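Side-chain contacts in Maltose/maltodextrin transport permease homologue (Bdellovibrio bacteriovorus HD100, PDB 6FFL), which binds maltotriose in its MalE-type solute-binding domain, the part described here, and probably takes up maltodextrins through the fused MalF membrane part: residues I5-Q10 against Q17-A22; I33-T38 against V288-Y293; G58-Y63 against N277-A282; H9-G14 against K270-N275. All coordinates share one frame; numbering follows the deposited sequence. Where two conformers were deposited one is given.

Overall arrangement
The chain enters through strand 4-9, and contact 1 closes the first and shortest loop, folding helix 13-29 back onto the strand it has just left. Contact 4 starts from the same stretch, sharing H9 and Q10, but reaches some 255 residues onward to strand 266-274. Contact 2 opens after contact 1 has closed and joins strand 34-39 to helix 281-294; contact 3, from 58-63 to 277-282, is nested inside it. Contact 4 crosses both, since its second segment comes before theirs. Together the four tie three early strands, the returning strand 266-274 and two helices into one lobe, with contacts 1 and 4 reaching the bound sugar.

Contact 1: residues I5-Q10 against Q17-A22; sequences IQIWHQ and QVLAEA. With GLC (alpha-D-glucopyranose), chain B.
H9 and L19 approach from opposite directions, and the branched end of L19 comes to rest over one face of the imidazole. The methyl CD2 does the touching. It stands 3.9 Å from the centroid of the H9 ring and 27° off the ring normal, a CH-pi contact displaced toward the rim. The displacement favours one side of the heterocycle: L19 CD2 is 3.6 Å from both H9 CD2 and H9 NE2. The leucine reaches across because its CG lies anti to the backbone N (chi1 177°), whereas the H9 ring stands between its own backbone N and carbonyl carbon (chi1 63°). L19 CD2 also lies 4.3 Å from I7 CD1, a loose and doubtful touch because I7 was modelled in two conformers.

Strand 4-9 and helix 13-29 open a beta-alpha-beta unit that strand 34-39 completes, and within 17-22 L19 is the residue that docks on the strand. Where the strand gives way to a loop, the protein turns to its ligand. The carbonyl O of Q10 accepts from two glucose hydroxyls, 2.7 Å from GLC O2 and 3.2 Å from GLC O1, while Q10 NE2 makes a weak bond of 3.1 Å to GLC O3 and also a hydrogen bond to T42 OG1.

Between 5-10 and 17-22 no hydrogen bond forms; the contact rests on apolar and CH-pi packing. The polar side of the imidazole is used in the loop, where ND1 accepts from the backbone N of M11, consistent with a neutral ring protonated at NE2.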
# COMPACT_ATOMS: atom_id res chain seq x y z
N ILE A 5 -24.10 -11.67 4.42
CA ILE A 5 -23.35 -10.96 3.39
C ILE A 5 -21.86 -11.22 3.60
O ILE A 5 -21.43 -11.70 4.65
CB ILE A 5 -23.66 -9.45 3.37
CG1 ILE A 5 -23.42 -8.84 4.75
CG2 ILE A 5 -25.10 -9.19 2.90
CD1 ILE A 5 -23.54 -7.33 4.78
N GLN A 6 -21.08 -10.88 2.58
CA GLN A 6 -19.66 -11.20 2.51
C GLN A 6 -18.82 -9.95 2.30
O GLN A 6 -19.20 -9.06 1.54
CB GLN A 6 -19.37 -12.15 1.35
CG GLN A 6 -19.90 -13.58 1.45
CD GLN A 6 -19.17 -14.49 0.47
OE1 GLN A 6 -18.17 -15.13 0.82
NE2 GLN A 6 -19.65 -14.53 -0.77
N ILE A 7 -17.65 -9.91 2.93
CA ILE A 7 -16.64 -8.90 2.61
C ILE A 7 -15.33 -9.62 2.32
O ILE A 7 -14.85 -10.39 3.16
CB ILE A 7 -16.47 -7.87 3.74
CG1 ILE A 7 -15.27 -6.96 3.44
CG2 ILE A 7 -16.33 -8.55 5.09
CD1 ILE A 7 -14.87 -6.07 4.60
N TRP A 8 -14.77 -9.39 1.14
CA TRP A 8 -13.43 -9.85 0.81
C TRP A 8 -12.48 -8.67 0.95
O TRP A 8 -12.76 -7.59 0.41
CB TRP A 8 -13.33 -10.42 -0.61
CG TRP A 8 -14.07 -11.68 -0.85
CD1 TRP A 8 -14.87 -12.36 0.04
CD2 TRP A 8 -14.14 -12.39 -2.08
NE1 TRP A 8 -15.43 -13.46 -0.59
CE2 TRP A 8 -14.98 -13.51 -1.88
CE3 TRP A 8 -13.55 -12.21 -3.34
CZ2 TRP A 8 -15.25 -14.43 -2.89
CZ3 TRP A 8 -13.82 -13.13 -4.35
CH2 TRP A 8 -14.66 -14.23 -4.11
N HIS A 9 -11.38 -8.86 1.66
CA HIS A 9 -10.46 -7.77 1.95
C HIS A 9 -9.02 -8.28 1.93
O HIS A 9 -8.77 -9.49 1.92
CB HIS A 9 -10.76 -7.15 3.31
CG HIS A 9 -10.57 -8.12 4.43
ND1 HIS A 9 -9.33 -8.36 4.98
CD2 HIS A 9 -11.43 -8.95 5.05
CE1 HIS A 9 -9.45 -9.28 5.93
NE2 HIS A 9 -10.71 -9.66 5.99
N GLN A 10 -8.07 -7.34 1.96
CA GLN A 10 -6.65 -7.68 1.99
C GLN A 10 -5.96 -7.13 3.24
O GLN A 10 -4.79 -6.74 3.21
CB GLN A 10 -5.95 -7.22 0.70
CG GLN A 10 -6.29 -5.80 0.20
CD GLN A 10 -5.77 -4.73 1.14
OE1 GLN A 10 -6.45 -4.32 2.09
NE2 GLN A 10 -4.53 -4.28 0.89
N GLN A 17 -7.73 -8.03 12.79
CA GLN A 17 -8.19 -8.17 14.18
C GLN A 17 -9.18 -7.07 14.53
O GLN A 17 -10.20 -7.33 15.19
CB GLN A 17 -7.02 -8.14 15.16
CG GLN A 17 -5.97 -9.20 14.92
CD GLN A 17 -6.56 -10.60 14.88
OE1 GLN A 17 -7.16 -11.07 15.85
NE2 GLN A 17 -6.42 -11.26 13.73
N VAL A 18 -8.90 -5.84 14.10
CA VAL A 18 -9.82 -4.74 14.38
C VAL A 18 -11.12 -4.93 13.61
O VAL A 18 -12.21 -4.72 14.14
CB VAL A 18 -9.14 -3.40 14.07
CG1 VAL A 18 -10.13 -2.25 14.25
CG2 VAL A 18 -7.91 -3.21 14.96
N LEU A 19 -11.01 -5.34 12.34
CA LEU A 19 -12.21 -5.64 11.55
C LEU A 19 -13.11 -6.65 12.26
O LEU A 19 -14.33 -6.46 12.35
CB LEU A 19 -11.82 -6.16 10.17
CG LEU A 19 -12.99 -6.56 9.27
CD1 LEU A 19 -13.86 -5.36 8.96
CD2 LEU A 19 -12.46 -7.19 7.98
N ALA A 20 -12.52 -7.71 12.80
CA ALA A 20 -13.31 -8.72 13.49
C ALA A 20 -14.06 -8.12 14.68
O ALA A 20 -15.23 -8.44 14.91
CB ALA A 20 -12.41 -9.87 13.95
N GLU A 21 -13.39 -7.25 15.45
CA GLU A 21 -14.08 -6.60 16.57
C GLU A 21 -15.23 -5.73 16.07
O GLU A 21 -16.32 -5.74 16.64
CB GLU A 21 -13.08 -5.77 17.38
CG GLU A 21 -13.72 -4.94 18.49
CD GLU A 21 -12.69 -4.22 19.36
OE1 GLU A 21 -11.48 -4.46 19.20
OE2 GLU A 21 -13.11 -3.40 20.21
N ALA A 22 -14.99 -4.97 15.00
CA ALA A 22 -16.04 -4.13 14.44
C ALA A 22 -17.20 -4.96 13.91
O ALA A 22 -18.37 -4.62 14.10
CB ALA A 22 -15.46 -3.24 13.34
C1 GLC B . -0.89 -6.30 4.03
C2 GLC B . -1.65 -4.97 3.98
C3 GLC B . -1.69 -4.41 2.57
C4 GLC B . -0.29 -4.37 1.95
C5 GLC B . 0.38 -5.75 2.06
C6 GLC B . 1.82 -5.71 1.57
O1 GLC B . -1.65 -7.30 3.34
O2 GLC B . -3.01 -5.15 4.40
O3 GLC B . -2.28 -3.09 2.61
O4 GLC B . -0.43 -3.97 0.57
O5 GLC B . 0.41 -6.18 3.42
O6 GLC B . 2.38 -7.03 1.54

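Contact 2: residues I33-T38 against V288-Y293; sequences ITVQAT and VKLLKY
V35 and L290 meet through methyl groups alone; no ring or amide offers a face or an edge to this contact, and the flat groups nearby are turned to other partners. The amide of Q36 folds back along its own strand, Q36 NE2 giving a 3.0 Å bond to A37 O from above the carbonyl plane, while Q36 OE1 accepts from R4. The ring of Y293 meets that of F26, their planes at about 40°.

V35 and L290 reach toward each other tip to tip. With its CG anti to the backbone N (chi1 -175°), L290 carries CD2 between the two branches of the valine, 3.9 Å from V35 CG1 and equally 3.9 Å from V35 CG2. Here helix 281-294, from late in the sequence, lies against the parallel strands 4-9 and 34-39, the two strands of the N-terminal beta-alpha-beta unit, and L290 touches I5 of the first as well as V35 of the second. F26 of helix 13-29 joins the same packing, against both L290 and I33. Toward the exposed lysine, I33 crosses K289 at about a right angle, so that I33 CD1 comes 4.2 Å from K289 CD. That touch uses the aliphatic shaft of the lysine.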
# COMPACT_ATOMS: atom_id res chain seq x y z
N ILE A 33 -28.65 -9.71 10.29
CA ILE A 33 -27.52 -9.60 9.38
C ILE A 33 -26.31 -10.25 10.02
O ILE A 33 -25.95 -9.91 11.15
CB ILE A 33 -27.21 -8.14 9.00
CG1 ILE A 33 -28.45 -7.41 8.48
CG2 ILE A 33 -26.08 -8.10 7.96
CD1 ILE A 33 -28.18 -5.96 8.15
N THR A 34 -25.69 -11.19 9.31
CA THR A 34 -24.38 -11.70 9.68
C THR A 34 -23.43 -11.51 8.51
O THR A 34 -23.84 -11.34 7.36
CB THR A 34 -24.45 -13.18 10.08
OG1 THR A 34 -24.79 -13.98 8.94
CG2 THR A 34 -25.46 -13.39 11.19
N VAL A 35 -22.13 -11.52 8.81
CA VAL A 35 -21.10 -11.15 7.85
C VAL A 35 -20.03 -12.23 7.82
O VAL A 35 -19.50 -12.61 8.87
CB VAL A 35 -20.47 -9.79 8.19
CG1 VAL A 35 -19.45 -9.39 7.11
CG2 VAL A 35 -21.55 -8.73 8.36
N GLN A 36 -19.69 -12.69 6.62
CA GLN A 36 -18.55 -13.58 6.41
C GLN A 36 -17.41 -12.79 5.80
O GLN A 36 -17.54 -12.25 4.69
CB GLN A 36 -18.94 -14.75 5.50
CG GLN A 36 -17.75 -15.57 5.02
CD GLN A 36 -17.15 -16.42 6.12
OE1 GLN A 36 -17.84 -17.23 6.74
NE2 GLN A 36 -15.84 -16.26 6.36
N ALA A 37 -16.28 -12.72 6.50
CA ALA A 37 -15.11 -12.01 6.00
C ALA A 37 -14.08 -13.00 5.48
O ALA A 37 -13.87 -14.07 6.07
CB ALA A 37 -14.48 -11.14 7.09
N THR A 38 -13.44 -12.65 4.37
CA THR A 38 -12.43 -13.50 3.75
C THR A 38 -11.22 -12.65 3.41
O THR A 38 -11.36 -11.62 2.74
CB THR A 38 -12.96 -14.17 2.48
OG1 THR A 38 -14.02 -15.06 2.81
CG2 THR A 38 -11.85 -14.96 1.78
N VAL A 288 -25.20 -2.01 2.27
CA VAL A 288 -25.09 -0.57 2.42
C VAL A 288 -24.99 -0.20 3.90
O VAL A 288 -24.19 0.66 4.28
CB VAL A 288 -26.27 0.13 1.72
CG1 VAL A 288 -26.37 1.59 2.10
CG2 VAL A 288 -26.10 -0.01 0.21
N LYS A 289 -25.77 -0.86 4.76
CA LYS A 289 -25.66 -0.64 6.20
C LYS A 289 -24.26 -0.95 6.69
O LYS A 289 -23.67 -0.17 7.46
CB LYS A 289 -26.68 -1.50 6.95
CG LYS A 289 -28.10 -1.00 6.86
CD LYS A 289 -29.03 -1.92 7.64
CE LYS A 289 -30.14 -1.14 8.31
NZ LYS A 289 -31.35 -1.99 8.46
N LEU A 290 -23.68 -2.07 6.25
CA LEU A 290 -22.35 -2.44 6.69
C LEU A 290 -21.31 -1.45 6.18
O LEU A 290 -20.38 -1.08 6.92
CB LEU A 290 -22.02 -3.85 6.22
CG LEU A 290 -20.68 -4.40 6.71
CD1 LEU A 290 -20.68 -4.45 8.24
CD2 LEU A 290 -20.43 -5.78 6.14
N LEU A 291 -21.44 -1.01 4.92
CA LEU A 291 -20.53 -0.02 4.36
C LEU A 291 -20.54 1.28 5.15
O LEU A 291 -19.49 1.88 5.42
CB LEU A 291 -20.91 0.25 2.90
CG LEU A 291 -20.28 1.45 2.19
CD1 LEU A 291 -18.82 1.19 2.07
CD2 LEU A 291 -20.90 1.66 0.82
N LYS A 292 -21.73 1.76 5.51
CA LYS A 292 -21.83 2.98 6.31
C LYS A 292 -21.23 2.77 7.69
O LYS A 292 -20.55 3.65 8.23
CB LYS A 292 -23.28 3.43 6.41
CG LYS A 292 -23.91 3.90 5.09
CD LYS A 292 -25.40 4.23 5.31
CE LYS A 292 -26.05 4.82 4.08
NZ LYS A 292 -27.54 4.96 4.26
N TYR A 293 -21.45 1.60 8.29
CA TYR A 293 -20.89 1.32 9.61
C TYR A 293 -19.36 1.26 9.57
O TYR A 293 -18.68 1.83 10.44
CB TYR A 293 -21.47 0.02 10.17
CG TYR A 293 -20.83 -0.41 11.46
CD1 TYR A 293 -21.09 0.28 12.64
CD2 TYR A 293 -19.97 -1.49 11.51
CE1 TYR A 293 -20.50 -0.10 13.84
CE2 TYR A 293 -19.38 -1.89 12.70
CZ TYR A 293 -19.65 -1.18 13.86
OH TYR A 293 -19.07 -1.57 15.04

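Contact 3: residues G58-Y63 against N277-A282; sequences GPELVY and NMKSEA
The backbones come closest at E60 and M278, whose CA atoms are 6.6 Å apart, where the loop leading into strand 61-65 runs beside the turn that precedes helix 281-294. Both side chains are bent at chi2, to 86° in E60 and -80° in M278, and they cross at a slant. The thioether passes across the aliphatic part of the glutamate: M278 SD is 3.6 Å from E60 CG, and M278 CE extends to 3.7 Å from E60 O.

Two waters fill in where the protein atoms do not bond directly. One donates to G58 O at 2.9 Å and to N277 O at 2.7 Å, linking the two main chains. The second donates to E60 OE2 at 2.7 Å and accepts from K279 N at 2.8 Å. The other carboxylate oxygen, E60 OE1, takes the backbone N-H of Q6 on strand 4-9.

Each carboxylate oxygen of E60 therefore has its own task, one holding the neighbouring strand and one reaching the turn through water. The ammonium of K279 makes no salt bridge here, since K279 NZ is 5.3 Å from E60 OE2, yet its charge would still be expected to favour the ionised carboxylate.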
# COMPACT_ATOMS: atom_id res chain seq x y z
N GLY A 58 -19.53 -13.22 -6.40
CA GLY A 58 -18.62 -12.40 -5.64
C GLY A 58 -19.26 -11.83 -4.38
O GLY A 58 -20.48 -11.87 -4.19
N PRO A 59 -18.43 -11.27 -3.51
CA PRO A 59 -18.94 -10.72 -2.25
C PRO A 59 -19.66 -9.39 -2.46
O PRO A 59 -19.39 -8.65 -3.41
CB PRO A 59 -17.66 -10.50 -1.44
CG PRO A 59 -16.66 -10.11 -2.49
CD PRO A 59 -16.99 -10.99 -3.69
N GLU A 60 -20.55 -9.08 -1.51
CA GLU A 60 -21.25 -7.80 -1.55
C GLU A 60 -20.29 -6.63 -1.41
O GLU A 60 -20.45 -5.59 -2.06
CB GLU A 60 -22.32 -7.74 -0.45
CG GLU A 60 -23.59 -8.56 -0.74
CD GLU A 60 -23.47 -10.02 -0.33
OE1 GLU A 60 -22.40 -10.43 0.17
OE2 GLU A 60 -24.44 -10.78 -0.51
N LEU A 61 -19.28 -6.77 -0.55
CA LEU A 61 -18.30 -5.73 -0.30
C LEU A 61 -16.90 -6.25 -0.59
O LEU A 61 -16.58 -7.39 -0.25
CB LEU A 61 -18.37 -5.24 1.16
CG LEU A 61 -19.45 -4.20 1.46
CD1 LEU A 61 -19.71 -4.13 2.96
CD2 LEU A 61 -19.03 -2.84 0.92
N VAL A 62 -16.08 -5.42 -1.22
CA VAL A 62 -14.67 -5.72 -1.46
C VAL A 62 -13.85 -4.53 -0.99
O VAL A 62 -14.24 -3.38 -1.18
CB VAL A 62 -14.40 -6.07 -2.95
CG1 VAL A 62 -14.78 -4.91 -3.88
CG2 VAL A 62 -12.94 -6.48 -3.14
N TYR A 63 -12.72 -4.81 -0.33
CA TYR A 63 -11.91 -3.77 0.32
C TYR A 63 -10.47 -3.91 -0.14
O TYR A 63 -9.87 -4.98 0.05
CB TYR A 63 -11.98 -3.89 1.84
CG TYR A 63 -11.11 -2.90 2.61
CD1 TYR A 63 -9.76 -3.19 2.88
CD2 TYR A 63 -11.64 -1.71 3.08
CE1 TYR A 63 -8.97 -2.28 3.60
CE2 TYR A 63 -10.87 -0.81 3.81
CZ TYR A 63 -9.54 -1.10 4.07
OH TYR A 63 -8.78 -0.20 4.78
N ASN A 277 -23.24 -6.99 -8.61
CA ASN A 277 -24.08 -8.17 -8.41
C ASN A 277 -24.57 -8.22 -6.97
O ASN A 277 -23.75 -8.32 -6.06
CB ASN A 277 -23.29 -9.46 -8.69
CG ASN A 277 -22.76 -9.55 -10.09
OD1 ASN A 277 -23.46 -9.22 -11.04
ND2 ASN A 277 -21.52 -10.02 -10.24
N MET A 278 -25.88 -8.21 -6.77
CA MET A 278 -26.48 -8.40 -5.45
C MET A 278 -27.56 -9.46 -5.57
O MET A 278 -28.42 -9.38 -6.45
CB MET A 278 -27.07 -7.10 -4.89
CG MET A 278 -26.06 -6.01 -4.63
SD MET A 278 -25.17 -6.25 -3.07
CE MET A 278 -23.87 -5.05 -3.26
N LYS A 279 -27.53 -10.45 -4.66
CA LYS A 279 -28.47 -11.57 -4.75
C LYS A 279 -29.91 -11.13 -4.58
O LYS A 279 -30.82 -11.75 -5.14
CB LYS A 279 -28.13 -12.63 -3.70
CG LYS A 279 -26.81 -13.34 -3.89
CD LYS A 279 -26.59 -14.33 -2.76
CE LYS A 279 -25.12 -14.66 -2.57
NZ LYS A 279 -24.96 -15.91 -1.78
N SER A 280 -30.16 -10.09 -3.79
CA SER A 280 -31.52 -9.67 -3.51
C SER A 280 -31.49 -8.27 -2.92
O SER A 280 -30.44 -7.75 -2.56
CB SER A 280 -32.22 -10.64 -2.55
OG SER A 280 -31.83 -10.37 -1.21
N GLU A 281 -32.68 -7.69 -2.79
CA GLU A 281 -32.79 -6.36 -2.19
C GLU A 281 -32.31 -6.38 -0.74
O GLU A 281 -31.67 -5.43 -0.28
CB GLU A 281 -34.23 -5.85 -2.29
CG GLU A 281 -34.43 -4.42 -1.79
CD GLU A 281 -33.67 -3.37 -2.60
OE1 GLU A 281 -33.27 -3.65 -3.75
OE2 GLU A 281 -33.46 -2.26 -2.07
N ALA A 282 -32.58 -7.47 -0.01
CA ALA A 282 -32.16 -7.54 1.38
C ALA A 282 -30.64 -7.62 1.50
O ALA A 282 -30.06 -7.05 2.44
CB ALA A 282 -32.81 -8.74 2.07
O HOH W 1 -22.92 -10.28 -4.36
O HOH W 2 -25.20 -10.60 -3.08

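Contact 4: residues H9-G14 against K270-N275; sequences HQMIYG and KGYSLN. With GLC (alpha-D-glucopyranose), chain B; SO4 (sulfate ion), chain H.
The maltotriose pocket is lined here by Q10 and K270, whose side chains cross at about a right angle beside one glucose unit. K270 CD lies 3.6 Å from Q10 NE2 and 3.7 Å from Q10 OE1, so the lysine shaft packs across the amide end. The same methylene is 3.3 Å from GLC O3, a packing contact; the chain then bends at chi3 and chi4, and its NZ bonds to N114.

The loop joining strand 4-9 to helix 13-29 thereby meets strand 266-274, which returns to the same sheet from far along the sequence, as in other periplasmic-binding-protein folds. Deeper in, M11 and Y272 also cross at about a right angle. The extended M11 chain brings M11 CE to 3.7 Å from Y272 OH, approaching the ring obliquely.

I12 N adds a weak bond to GLC O2 (3.0 Å, 128°). At the start of the helix a sulfate, probably from the crystallisation liquor, accepts from Y13 N through its O3 at 2.9 Å and is also bonded by R16; the helix N terminus would be expected to favour such an anion.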
# COMPACT_ATOMS: atom_id res chain seq x y z
N HIS A 9 -11.38 -8.86 1.66
CA HIS A 9 -10.46 -7.77 1.95
C HIS A 9 -9.02 -8.28 1.93
O HIS A 9 -8.77 -9.49 1.92
CB HIS A 9 -10.76 -7.15 3.31
CG HIS A 9 -10.57 -8.12 4.43
ND1 HIS A 9 -9.33 -8.36 4.98
CD2 HIS A 9 -11.43 -8.95 5.05
CE1 HIS A 9 -9.45 -9.28 5.93
NE2 HIS A 9 -10.71 -9.66 5.99
N GLN A 10 -8.07 -7.34 1.96
CA GLN A 10 -6.65 -7.68 1.99
C GLN A 10 -5.96 -7.13 3.24
O GLN A 10 -4.79 -6.74 3.21
CB GLN A 10 -5.95 -7.22 0.70
CG GLN A 10 -6.29 -5.80 0.20
CD GLN A 10 -5.77 -4.73 1.14
OE1 GLN A 10 -6.45 -4.32 2.09
NE2 GLN A 10 -4.53 -4.28 0.89
N MET A 11 -6.68 -7.12 4.37
CA MET A 11 -6.17 -6.53 5.61
C MET A 11 -5.16 -7.43 6.31
O MET A 11 -5.44 -8.60 6.60
CB MET A 11 -7.31 -6.24 6.58
CG MET A 11 -8.26 -5.17 6.10
SD MET A 11 -9.38 -4.70 7.45
CE MET A 11 -10.59 -3.76 6.53
N ILE A 12 -4.01 -6.84 6.66
CA ILE A 12 -2.98 -7.50 7.44
C ILE A 12 -3.51 -7.87 8.83
O ILE A 12 -4.50 -7.32 9.32
CB ILE A 12 -1.78 -6.54 7.54
CG1 ILE A 12 -0.50 -7.26 7.96
CG2 ILE A 12 -2.09 -5.39 8.50
CD1 ILE A 12 0.68 -6.31 8.11
N TYR A 13 -2.80 -8.80 9.48
CA TYR A 13 -3.19 -9.35 10.77
C TYR A 13 -3.78 -8.31 11.73
O TYR A 13 -4.93 -8.43 12.16
CB TYR A 13 -1.99 -10.02 11.43
CG TYR A 13 -2.33 -10.63 12.77
CD1 TYR A 13 -2.96 -11.87 12.85
CD2 TYR A 13 -2.03 -9.96 13.96
CE1 TYR A 13 -3.27 -12.43 14.09
CE2 TYR A 13 -2.34 -10.51 15.18
CZ TYR A 13 -2.96 -11.74 15.25
OH TYR A 13 -3.26 -12.27 16.48
N GLY A 14 -2.98 -7.30 12.09
CA GLY A 14 -3.44 -6.33 13.08
C GLY A 14 -4.70 -5.60 12.66
O GLY A 14 -5.57 -5.31 13.49
N LYS A 270 -7.12 2.62 1.27
CA LYS A 270 -7.74 1.33 0.98
C LYS A 270 -9.19 1.46 1.41
O LYS A 270 -9.47 2.00 2.48
CB LYS A 270 -7.01 0.18 1.70
CG LYS A 270 -5.53 0.03 1.29
CD LYS A 270 -4.80 -0.96 2.18
CE LYS A 270 -4.50 -0.36 3.56
NZ LYS A 270 -3.61 0.84 3.49
N GLY A 271 -10.12 1.03 0.57
CA GLY A 271 -11.50 1.32 0.88
C GLY A 271 -12.47 0.31 0.29
O GLY A 271 -12.07 -0.63 -0.39
N TYR A 272 -13.75 0.56 0.57
CA TYR A 272 -14.84 -0.36 0.26
C TYR A 272 -15.52 0.00 -1.05
O TYR A 272 -15.74 1.18 -1.35
CB TYR A 272 -15.87 -0.35 1.39
CG TYR A 272 -15.32 -0.78 2.74
CD1 TYR A 272 -15.29 -2.13 3.10
CD2 TYR A 272 -14.83 0.15 3.66
CE1 TYR A 272 -14.80 -2.54 4.32
CE2 TYR A 272 -14.32 -0.25 4.89
CZ TYR A 272 -14.31 -1.60 5.21
OH TYR A 272 -13.81 -2.02 6.43
N SER A 273 -15.85 -1.03 -1.83
CA SER A 273 -16.71 -0.90 -3.00
C SER A 273 -17.85 -1.89 -2.88
O SER A 273 -17.71 -2.92 -2.23
CB SER A 273 -15.94 -1.17 -4.31
OG SER A 273 -14.84 -0.28 -4.49
N LEU A 274 -18.98 -1.56 -3.52
CA LEU A 274 -20.17 -2.42 -3.56
C LEU A 274 -20.24 -3.18 -4.89
O LEU A 274 -20.13 -2.58 -5.96
CB LEU A 274 -21.43 -1.57 -3.39
CG LEU A 274 -21.72 -0.94 -2.02
CD1 LEU A 274 -22.99 -0.09 -2.12
CD2 LEU A 274 -21.92 -2.01 -0.97
N ASN A 275 -20.44 -4.50 -4.81
CA ASN A 275 -20.61 -5.34 -5.99
C ASN A 275 -21.81 -4.88 -6.81
O ASN A 275 -22.89 -4.61 -6.27
CB ASN A 275 -20.78 -6.79 -5.54
CG ASN A 275 -20.49 -7.80 -6.64
OD1 ASN A 275 -20.65 -7.52 -7.82
ND2 ASN A 275 -20.05 -9.00 -6.24
C1 GLC B . -0.89 -6.30 4.03
C2 GLC B . -1.65 -4.97 3.98
C3 GLC B . -1.69 -4.41 2.57
C4 GLC B . -0.29 -4.37 1.95
C5 GLC B . 0.38 -5.75 2.06
C6 GLC B . 1.82 -5.71 1.57
O1 GLC B . -1.65 -7.30 3.34
O2 GLC B . -3.01 -5.15 4.40
O3 GLC B . -2.28 -3.09 2.61
O4 GLC B . -0.43 -3.97 0.57
O5 GLC B . 0.41 -6.18 3.42
O6 GLC B . 2.38 -7.03 1.54
S SO4 H . -0.86 -11.73 7.60
O1 SO4 H . 0.42 -12.13 7.04
O2 SO4 H . -1.91 -12.00 6.62
O3 SO4 H . -0.84 -10.30 7.92
O4 SO4 H . -1.12 -12.47 8.83